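Local structure of separin (Saccharomyces cerevisiae, 5U1T) at residues A[1196-1201]-A[1531-1536]; A[1493-1498]-A[1539-1544]. The protein cleaves the MCD1/SCC1 subunit of cohesin as a caspase-like cysteine protease at the onset of anaphase, freeing chromosomes to segregate. One frame throughout, in Å; residues are numbered along the deposited sequence.

Contact 1. Residues A[1196-1201]-A[1531-1536]; sequences QTTSVE and DVTDKD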
loop_
_atom_site.group_PDB
_atom_site.type_symbol
_atom_site.label_atom_id
_atom_site.label_comp_id
_atom_site.label_asym_id
_atom_site.label_seq_id
_atom_site.Cartn_x
_atom_site.Cartn_y
_atom_site.Cartn_z
ATOM N N GLN A 1196 -5.793 5.646 45.360
ATOM C CA GLN A 1196 -6.700 6.779 45.293
ATOM C C GLN A 1196 -6.617 7.708 46.511
ATOM O O GLN A 1196 -6.511 8.928 46.360
ATOM C CB GLN A 1196 -8.120 6.260 45.139
ATOM C CG GLN A 1196 -9.166 7.261 45.449
ATOM C CD GLN A 1196 -9.542 8.008 44.215
ATOM O OE1 GLN A 1196 -9.733 7.392 43.157
ATOM N NE2 GLN A 1196 -9.626 9.341 44.311
ATOM N N THR A 1197 -6.660 7.136 47.713
ATOM C CA THR A 1197 -6.634 7.922 48.956
ATOM C C THR A 1197 -5.347 8.722 49.078
ATOM O O THR A 1197 -5.237 9.644 49.879
ATOM C CB THR A 1197 -6.754 7.028 50.207
ATOM O OG1 THR A 1197 -5.649 6.118 50.246
ATOM C CG2 THR A 1197 -8.060 6.248 50.205
ATOM N N THR A 1198 -4.384 8.351 48.249
ATOM C CA THR A 1198 -3.029 8.827 48.368
ATOM C C THR A 1198 -2.777 10.076 47.509
ATOM O O THR A 1198 -1.996 10.949 47.896
ATOM C CB THR A 1198 -2.074 7.671 48.013
ATOM O OG1 THR A 1198 -1.502 7.148 49.221
ATOM C CG2 THR A 1198 -1.001 8.086 47.035
ATOM N N SER A 1199 -3.480 10.175 46.379
ATOM C CA SER A 1199 -3.283 11.246 45.402
ATOM C C SER A 1199 -3.545 12.653 45.939
ATOM O O SER A 1199 -4.561 12.910 46.592
ATOM C CB SER A 1199 -4.181 11.016 44.189
ATOM O OG SER A 1199 -5.538 11.210 44.547
ATOM N N VAL A 1200 -2.629 13.563 45.617
ATOM C CA VAL A 1200 -2.701 14.957 46.055
ATOM C C VAL A 1200 -4.024 15.637 45.697
ATOM O O VAL A 1200 -4.450 16.553 46.404
ATOM C CB VAL A 1200 -1.534 15.788 45.471
ATOM C CG1 VAL A 1200 -0.211 15.291 46.022
ATOM C CG2 VAL A 1200 -1.534 15.728 43.948
ATOM N N GLU A 1201 -4.670 15.189 44.615
ATOM C CA GLU A 1201 -6.021 15.642 44.290
ATOM C C GLU A 1201 -6.940 15.472 45.494
ATOM O O GLU A 1201 -7.632 16.411 45.892
ATOM C CB GLU A 1201 -6.588 14.882 43.092
ATOM C CG GLU A 1201 -6.555 15.665 41.775
ATOM C CD GLU A 1201 -7.509 15.088 40.720
ATOM O OE1 GLU A 1201 -8.431 14.327 41.105
ATOM O OE2 GLU A 1201 -7.339 15.393 39.512
ATOM N N ASP A 1531 1.161 2.667 46.244
ATOM C CA ASP A 1531 1.446 3.974 46.823
ATOM C C ASP A 1531 1.452 3.883 48.336
ATOM O O ASP A 1531 0.644 3.166 48.932
ATOM C CB ASP A 1531 0.439 5.045 46.383
ATOM C CG ASP A 1531 0.307 5.168 44.869
ATOM O OD1 ASP A 1531 1.244 4.783 44.135
ATOM O OD2 ASP A 1531 -0.755 5.653 44.420
ATOM N N VAL A 1532 2.371 4.619 48.949
ATOM C CA VAL A 1532 2.505 4.663 50.397
ATOM C C VAL A 1532 2.431 6.105 50.900
ATOM O O VAL A 1532 2.724 7.025 50.152
ATOM C CB VAL A 1532 3.818 4.033 50.828
ATOM C CG1 VAL A 1532 3.786 2.553 50.555
ATOM C CG2 VAL A 1532 4.970 4.679 50.079
ATOM N N THR A 1533 2.023 6.308 52.145
ATOM C CA THR A 1533 1.858 7.660 52.677
ATOM C C THR A 1533 3.057 8.051 53.556
ATOM O O THR A 1533 3.682 7.191 54.183
ATOM C CB THR A 1533 0.545 7.793 53.472
ATOM O OG1 THR A 1533 0.568 6.914 54.615
ATOM C CG2 THR A 1533 -0.648 7.459 52.584
ATOM N N ASP A 1534 3.363 9.345 53.620
ATOM C CA ASP A 1534 4.736 9.769 53.928
ATOM C C ASP A 1534 5.216 9.521 55.361
ATOM O O ASP A 1534 6.332 9.030 55.539
ATOM C CB ASP A 1534 4.937 11.256 53.531
ATOM C CG ASP A 1534 4.476 12.248 54.594
ATOM O OD1 ASP A 1534 3.257 12.469 54.746
ATOM O OD2 ASP A 1534 5.345 12.862 55.251
ATOM N N LYS A 1535 4.412 9.818 56.378
ATOM C CA LYS A 1535 4.890 9.611 57.757
ATOM C C LYS A 1535 5.259 8.155 58.037
ATOM O O LYS A 1535 6.315 7.879 58.607
ATOM C CB LYS A 1535 3.855 10.072 58.791
ATOM C CG LYS A 1535 3.629 11.562 58.810
ATOM C CD LYS A 1535 2.594 11.963 59.833
ATOM C CE LYS A 1535 2.844 13.399 60.245
ATOM N NZ LYS A 1535 4.221 13.513 60.809
ATOM N N ASP A 1536 4.391 7.233 57.630
ATOM C CA ASP A 1536 4.592 5.809 57.892
ATOM C C ASP A 1536 5.775 5.218 57.133
ATOM O O ASP A 1536 6.548 4.430 57.681
ATOM C CB ASP A 1536 3.326 5.038 57.542
ATOM C CG ASP A 1536 2.633 4.498 58.746
ATOM O OD1 ASP A 1536 3.030 4.856 59.882
ATOM O OD2 ASP A 1536 1.689 3.705 58.554
#
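Thr1198 and Thr1533 bring the two backbones nearest, 6.6 Å between their CA atoms, where helix 1180-1198 passes the loop leading into helix 1534-1548. Thr1198 does all the touching on its side, with both branches. Its CG2 lies 3.4 Å from Asp1531 CB and also meets OD2 of that carboxylate, while its OG1 packs 3.5 Å from Thr1533 CG2. Thr1533 holds this methyl anti to its carbonyl carbon; with chi1 at 63°, its OG1 is left to bond an acidic side chain of another protein's chain. Asp1531 OD1 probably bonds Ser1498 OG, though the modelled distance is too short to be trusted. Were an alanine to replace Thr1198, both branches would go, and Asp1531 CB and Thr1533 CG2 would probably face a gap. Just after Thr1198 in the chain, Ser1199 OG bonds Gln1196 O at 3.1 Å in the carbonyl plane, a grip shared by Ser1199 N. Asn1195 OD1 ties helix 1180-1198 to the backbone N of Asp1531, and helix 1209-1237 packs on Thr1533 through Trp1215 and Arg1219. The loop itself follows strand 1524-1528 in the chain.

Contact 2. Residues A[1493-1498]-A[1539-1544]; sequences FLLGCS and KFSEEL
The Phe1493 ring is the flat group that touches across this contact, and Leu1544 meets it obliquely with a single methyl. Leu1544 CD1 sits 3.5 Å from Phe1493 CE1, with the neighbouring ring atoms CD1 and CZ slightly farther off. Beyond the two segments, Val1564 of helix 1564-1571 and Leu1526 of strand 1524-1528 also pack against this ring. The two side chains come from opposite directions: Phe1493 reaches out from its strand, and Leu1544 from the helix with CG anti to its own N (chi1 -165°), which sets CD1 against the ring.

One helical turn back, Ser1541 meets Leu1495. Leu1495 CD1 lies 3.5 Å from Ser1541 OG and 3.9 Å from Ser1541 CB, so this is van der Waals packing of a methyl on a small polar side chain. The hydroxyl has its polar partner within the helix, the carbonyl O of Ile1537, and this lets a serine sit buried among apolar neighbours.

Between Phe1493 and Leu1495, the side chain of Leu1494 turns to the other side of the sheet, onto Thr1513 and Tyr1517 of helix 1513-1519. Consecutive inverse gamma turns are centred on Leu1494 and Leu1495; Gly1496 N bonds Leu1494 O at 2.8 Å, and Gly1496 O is taken by Asn1528 ND2 and Ser1499 OG. Cys1497, the active-site residue by similarity, follows at once and touches His1471.

Strand 1492-1494, helix 1513-1519 and the adjacent parallel strand 1524-1528 form a beta-alpha-beta crossover, while helix 1534-1548 packs on the opposite face. Helices on both sides of a mainly parallel sheet, with the cysteine just past a strand's C-terminal end, mark the caspase-like fold of clan CD.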
loop_
_atom_site.group_PDB
_atom_site.type_symbol
_atom_site.label_atom_id
_atom_site.label_comp_id
_atom_site.label_asym_id
_atom_site.label_seq_id
_atom_site.Cartn_x
_atom_site.Cartn_y
_atom_site.Cartn_z
ATOM N N PHE A 1493 17.741 1.884 46.559
ATOM C CA PHE A 1493 16.600 2.016 47.460
ATOM C C PHE A 1493 15.547 2.951 46.840
ATOM O O PHE A 1493 15.532 4.150 47.115
ATOM C CB PHE A 1493 17.039 2.547 48.837
ATOM C CG PHE A 1493 17.824 1.559 49.658
ATOM C CD1 PHE A 1493 17.227 0.422 50.160
ATOM C CD2 PHE A 1493 19.154 1.774 49.944
ATOM C CE1 PHE A 1493 17.949 -0.488 50.920
ATOM C CE2 PHE A 1493 19.877 0.862 50.709
ATOM C CZ PHE A 1493 19.273 -0.268 51.192
ATOM N N LEU A 1494 14.683 2.406 45.992
ATOM C CA LEU A 1494 13.606 3.183 45.376
ATOM C C LEU A 1494 12.473 3.444 46.369
ATOM O O LEU A 1494 11.361 2.944 46.191
ATOM C CB LEU A 1494 13.047 2.446 44.143
ATOM C CG LEU A 1494 13.613 2.726 42.752
ATOM C CD1 LEU A 1494 15.067 2.373 42.679
ATOM C CD2 LEU A 1494 12.840 1.964 41.693
ATOM N N LEU A 1495 12.738 4.214 47.417
ATOM C CA LEU A 1495 11.752 4.380 48.492
ATOM C C LEU A 1495 10.647 5.397 48.163
ATOM O O LEU A 1495 10.500 6.401 48.860
ATOM C CB LEU A 1495 12.449 4.797 49.790
ATOM C CG LEU A 1495 13.805 4.155 50.099
ATOM C CD1 LEU A 1495 14.437 4.731 51.378
ATOM C CD2 LEU A 1495 13.658 2.656 50.201
ATOM N N GLY A 1496 9.865 5.136 47.118
ATOM C CA GLY A 1496 8.769 6.024 46.760
ATOM C C GLY A 1496 7.474 5.314 46.396
ATOM O O GLY A 1496 7.468 4.103 46.180
ATOM N N CYS A 1497 6.380 6.075 46.332
ATOM C CA CYS A 1497 5.100 5.555 45.855
ATOM C C CYS A 1497 5.222 4.742 44.580
ATOM O O CYS A 1497 5.633 5.259 43.543
ATOM C CB CYS A 1497 4.113 6.692 45.601
ATOM S SG CYS A 1497 3.355 7.344 47.069
ATOM N N SER A 1498 4.858 3.470 44.678
ATOM C CA SER A 1498 4.649 2.591 43.528
ATOM C C SER A 1498 5.869 2.380 42.646
ATOM O O SER A 1498 5.719 2.066 41.473
ATOM C CB SER A 1498 3.501 3.116 42.666
ATOM O OG SER A 1498 2.243 2.849 43.254
ATOM N N LYS A 1539 8.990 6.426 58.545
ATOM C CA LYS A 1539 9.256 5.623 59.740
ATOM C C LYS A 1539 10.013 4.366 59.298
ATOM O O LYS A 1539 11.075 4.057 59.831
ATOM C CB LYS A 1539 7.964 5.234 60.482
ATOM C CG LYS A 1539 7.408 6.255 61.478
ATOM C CD LYS A 1539 6.491 5.559 62.507
ATOM C CE LYS A 1539 6.109 6.458 63.698
ATOM N NZ LYS A 1539 5.236 7.613 63.298
ATOM N N PHE A 1540 9.474 3.674 58.296
ATOM C CA PHE A 1540 10.072 2.445 57.794
ATOM C C PHE A 1540 11.475 2.679 57.237
ATOM O O PHE A 1540 12.398 1.929 57.533
ATOM C CB PHE A 1540 9.161 1.807 56.724
ATOM C CG PHE A 1540 9.806 0.679 55.961
ATOM C CD1 PHE A 1540 9.852 -0.597 56.492
ATOM C CD2 PHE A 1540 10.372 0.897 54.717
ATOM C CE1 PHE A 1540 10.455 -1.631 55.799
ATOM C CE2 PHE A 1540 10.974 -0.127 54.019
ATOM C CZ PHE A 1540 11.016 -1.389 54.555
ATOM N N SER A 1541 11.631 3.709 56.422
ATOM C CA SER A 1541 12.935 4.023 55.844
ATOM C C SER A 1541 13.989 4.296 56.912
ATOM O O SER A 1541 15.093 3.749 56.854
ATOM C CB SER A 1541 12.831 5.228 54.914
ATOM O OG SER A 1541 11.925 4.960 53.867
ATOM N N GLU A 1542 13.637 5.149 57.871
ATOM C CA GLU A 1542 14.508 5.484 58.995
ATOM C C GLU A 1542 14.975 4.199 59.666
ATOM O O GLU A 1542 16.167 4.001 59.903
ATOM C CB GLU A 1542 13.768 6.390 59.991
ATOM C CG GLU A 1542 14.625 7.087 61.050
ATOM C CD GLU A 1542 13.816 7.435 62.301
ATOM O OE1 GLU A 1542 12.567 7.355 62.235
ATOM O OE2 GLU A 1542 14.423 7.765 63.352
ATOM N N GLU A 1543 14.026 3.308 59.927
ATOM C CA GLU A 1543 14.322 2.046 60.579
ATOM C C GLU A 1543 15.187 1.129 59.716
ATOM O O GLU A 1543 16.068 0.429 60.222
ATOM C CB GLU A 1543 13.016 1.348 60.953
ATOM C CG GLU A 1543 13.208 0.063 61.727
ATOM C CD GLU A 1543 13.820 0.270 63.107
ATOM O OE1 GLU A 1543 13.904 1.431 63.572
ATOM O OE2 GLU A 1543 14.205 -0.747 63.736
ATOM N N LEU A 1544 14.930 1.149 58.416
ATOM C CA LEU A 1544 15.648 0.320 57.459
ATOM C C LEU A 1544 17.135 0.665 57.439
ATOM O O LEU A 1544 17.995 -0.218 57.524
ATOM C CB LEU A 1544 15.027 0.494 56.069
ATOM C CG LEU A 1544 15.321 -0.487 54.933
ATOM C CD1 LEU A 1544 16.499 -0.036 54.114
ATOM C CD2 LEU A 1544 15.545 -1.883 55.470
#

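Both contacts are buried and both use helix 1534-1548: contact 1 at its N-terminal entry, contact 2 farther along its body, with centres 13 Å apart. Contact 2 is the interior of the protease fold, helix against sheet, and is mostly apolar, phenylalanine and leucine with one serine. Contact 1 lies near the C-terminal ends of the parallel strands and is made by threonine and aspartate, with the other protein's chain, probably the inhibitor securin, packing on Thr1198 too. The two meet around Cys1497, whose CB is 3.7 Å from Asp1531 OD1. Thus the loops after strands 1492-1494 and 1524-1528 converge at Cys1497, the probable catalytic cysteine, while helix 1180-1198 borders it from outside the sheet.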